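Local coordinates for YHR177W (Saccharomyces cerevisiae, PDB 4M8B), which probably binds DNA through its WOPR domain, a Gti1/Pac2-family module of fungal transcription factors, present here as one piece of a longer protein, at residues G11-E16 against A20-G25. Numbering follows the deposited sequence.
Sequences GYIDDE and ALVFQG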
loop_
_atom_site.group_PDB
_atom_site.type_symbol
_atom_site.label_atom_id
_atom_site.label_comp_id
_atom_site.label_asym_id
_atom_site.label_seq_id
_atom_site.Cartn_x
_atom_site.Cartn_y
_atom_site.Cartn_z
ATOM N N GLY C 11 8.942 -0.728 -5.003
ATOM C CA GLY C 11 8.617 -2.042 -5.521
ATOM C C GLY C 11 7.130 -2.325 -5.604
ATOM O O GLY C 11 6.313 -1.405 -5.683
ATOM N N TYR C 12 6.787 -3.610 -5.590
ATOM C CA TYR C 12 5.400 -4.050 -5.664
ATOM C C TYR C 12 5.130 -5.179 -4.674
ATOM O O TYR C 12 5.873 -6.160 -4.625
ATOM C CB TYR C 12 5.063 -4.516 -7.079
ATOM C CG TYR C 12 3.693 -5.135 -7.195
ATOM C CD1 TYR C 12 2.557 -4.341 -7.238
ATOM C CD2 TYR C 12 3.534 -6.513 -7.260
ATOM C CE1 TYR C 12 1.296 -4.901 -7.342
ATOM C CE2 TYR C 12 2.276 -7.083 -7.363
ATOM C CZ TYR C 12 1.160 -6.271 -7.405
ATOM O OH TYR C 12 -0.096 -6.824 -7.506
ATOM N N ILE C 13 4.066 -5.040 -3.889
ATOM C CA ILE C 13 3.711 -6.052 -2.902
ATOM C C ILE C 13 2.690 -7.029 -3.479
ATOM O O ILE C 13 1.621 -6.618 -3.932
ATOM C CB ILE C 13 3.132 -5.414 -1.625
ATOM C CG1 ILE C 13 4.079 -4.336 -1.089
ATOM C CG2 ILE C 13 2.846 -6.477 -0.576
ATOM C CD1 ILE C 13 5.527 -4.768 -1.002
ATOM N N ASP C 14 3.018 -8.319 -3.464
ATOM C CA ASP C 14 2.111 -9.336 -3.989
ATOM C C ASP C 14 1.562 -10.251 -2.894
ATOM O O ASP C 14 0.360 -10.513 -2.841
ATOM C CB ASP C 14 2.792 -10.165 -5.079
ATOM C CG ASP C 14 1.828 -11.099 -5.782
ATOM O OD1 ASP C 14 1.143 -10.645 -6.724
ATOM O OD2 ASP C 14 1.748 -12.283 -5.393
ATOM N N ASP C 15 2.446 -10.731 -2.023
ATOM C CA ASP C 15 2.049 -11.651 -0.960
ATOM C C ASP C 15 2.686 -11.306 0.387
ATOM O O ASP C 15 3.348 -10.278 0.526
ATOM C CB ASP C 15 2.382 -13.095 -1.345
ATOM C CG ASP C 15 3.876 -13.358 -1.399
ATOM O OD1 ASP C 15 4.638 -12.418 -1.710
ATOM O OD2 ASP C 15 4.292 -14.503 -1.132
ATOM N N GLU C 16 2.483 -12.174 1.374
ATOM C CA GLU C 16 2.952 -11.916 2.733
ATOM C C GLU C 16 4.476 -11.925 2.851
ATOM O O GLU C 16 5.036 -11.317 3.762
ATOM C CB GLU C 16 2.331 -12.912 3.721
ATOM C CG GLU C 16 0.808 -12.885 3.755
ATOM C CD GLU C 16 0.222 -13.787 4.830
ATOM O OE1 GLU C 16 0.911 -14.048 5.840
ATOM O OE2 GLU C 16 -0.933 -14.234 4.662
ATOM N N ALA C 20 6.561 -9.041 4.644
ATOM C CA ALA C 20 7.418 -9.378 5.773
ATOM C C ALA C 20 8.789 -8.731 5.644
ATOM O O ALA C 20 9.351 -8.242 6.624
ATOM C CB ALA C 20 7.550 -10.880 5.903
ATOM N N LEU C 21 9.316 -8.722 4.426
ATOM C CA LEU C 21 10.618 -8.126 4.159
ATOM C C LEU C 21 10.607 -6.616 4.408
ATOM O O LEU C 21 11.522 -6.078 5.033
ATOM C CB LEU C 21 11.067 -8.446 2.731
ATOM C CG LEU C 21 11.387 -9.925 2.480
ATOM C CD1 LEU C 21 11.487 -10.233 0.992
ATOM C CD2 LEU C 21 12.675 -10.307 3.188
ATOM N N VAL C 22 9.564 -5.941 3.931
ATOM C CA VAL C 22 9.431 -4.498 4.122
ATOM C C VAL C 22 9.338 -4.140 5.603
ATOM O O VAL C 22 10.074 -3.286 6.093
ATOM C CB VAL C 22 8.200 -3.941 3.384
ATOM C CG1 VAL C 22 8.061 -2.445 3.637
ATOM C CG2 VAL C 22 8.301 -4.227 1.894
ATOM N N PHE C 23 8.431 -4.806 6.310
ATOM C CA PHE C 23 8.261 -4.599 7.742
ATOM C C PHE C 23 9.553 -4.862 8.513
ATOM O O PHE C 23 9.950 -4.057 9.354
ATOM C CB PHE C 23 7.134 -5.486 8.274
ATOM C CG PHE C 23 5.752 -4.959 7.984
ATOM C CD1 PHE C 23 5.466 -3.611 8.112
ATOM C CD2 PHE C 23 4.739 -5.813 7.585
ATOM C CE1 PHE C 23 4.191 -3.127 7.851
ATOM C CE2 PHE C 23 3.466 -5.334 7.320
ATOM C CZ PHE C 23 3.193 -3.992 7.454
ATOM N N GLN C 24 10.208 -5.984 8.222
ATOM C CA GLN C 24 11.454 -6.330 8.899
ATOM C C GLN C 24 12.510 -5.264 8.629
ATOM O O GLN C 24 13.256 -4.873 9.527
ATOM C CB GLN C 24 11.959 -7.706 8.458
ATOM C CG GLN C 24 13.143 -8.224 9.266
ATOM C CD GLN C 24 12.806 -8.433 10.733
ATOM O OE1 GLN C 24 11.837 -9.116 11.066
ATOM N NE2 GLN C 24 13.604 -7.839 11.619
ATOM N N GLY C 25 12.553 -4.786 7.391
ATOM C CA GLY C 25 13.469 -3.725 7.016
ATOM C C GLY C 25 13.207 -2.447 7.787
ATOM O O GLY C 25 14.125 -1.672 8.058
#
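Ala20 N donates to Glu16 O at 2.9 Å, with an N-H...O angle of 149°, and the four-residue spacing identifies this as an i to i+4 bond of the first turn of helix 16-28. The donor stands 30° off the carbonyl plane. Just ahead, Asp15 occupies the N-cap position; its OD1 makes a weak hydrogen bond to Asp18 N and a salt bridge to Arg158.

The apolar part is a single touch, Ile13 CD1 to Val22 CG2 at 4.0 Å, between side chains that approach at a slant. Ile13 reaches it by setting CG1 beside its backbone N (chi1 -53°), and a kink at chi2 turns CD1 toward the helix. The CA atoms of Ile13 and Val22 remain 9.2 Å apart. The loop thus folds back beside the helix it introduces, although only 115 Å² is buried between the segments.

Around this turn, Glu16 OE2 forms a salt bridge with Lys79. Ala20 packs on Leu178 and Val22 on Leu142, so this part of helix 16-28 has helix 172-179 and strand 137-147 as neighbours, while the preceding loop is tied to strand 113-128 through the hydrogen bond from Lys121 to Ile13 O.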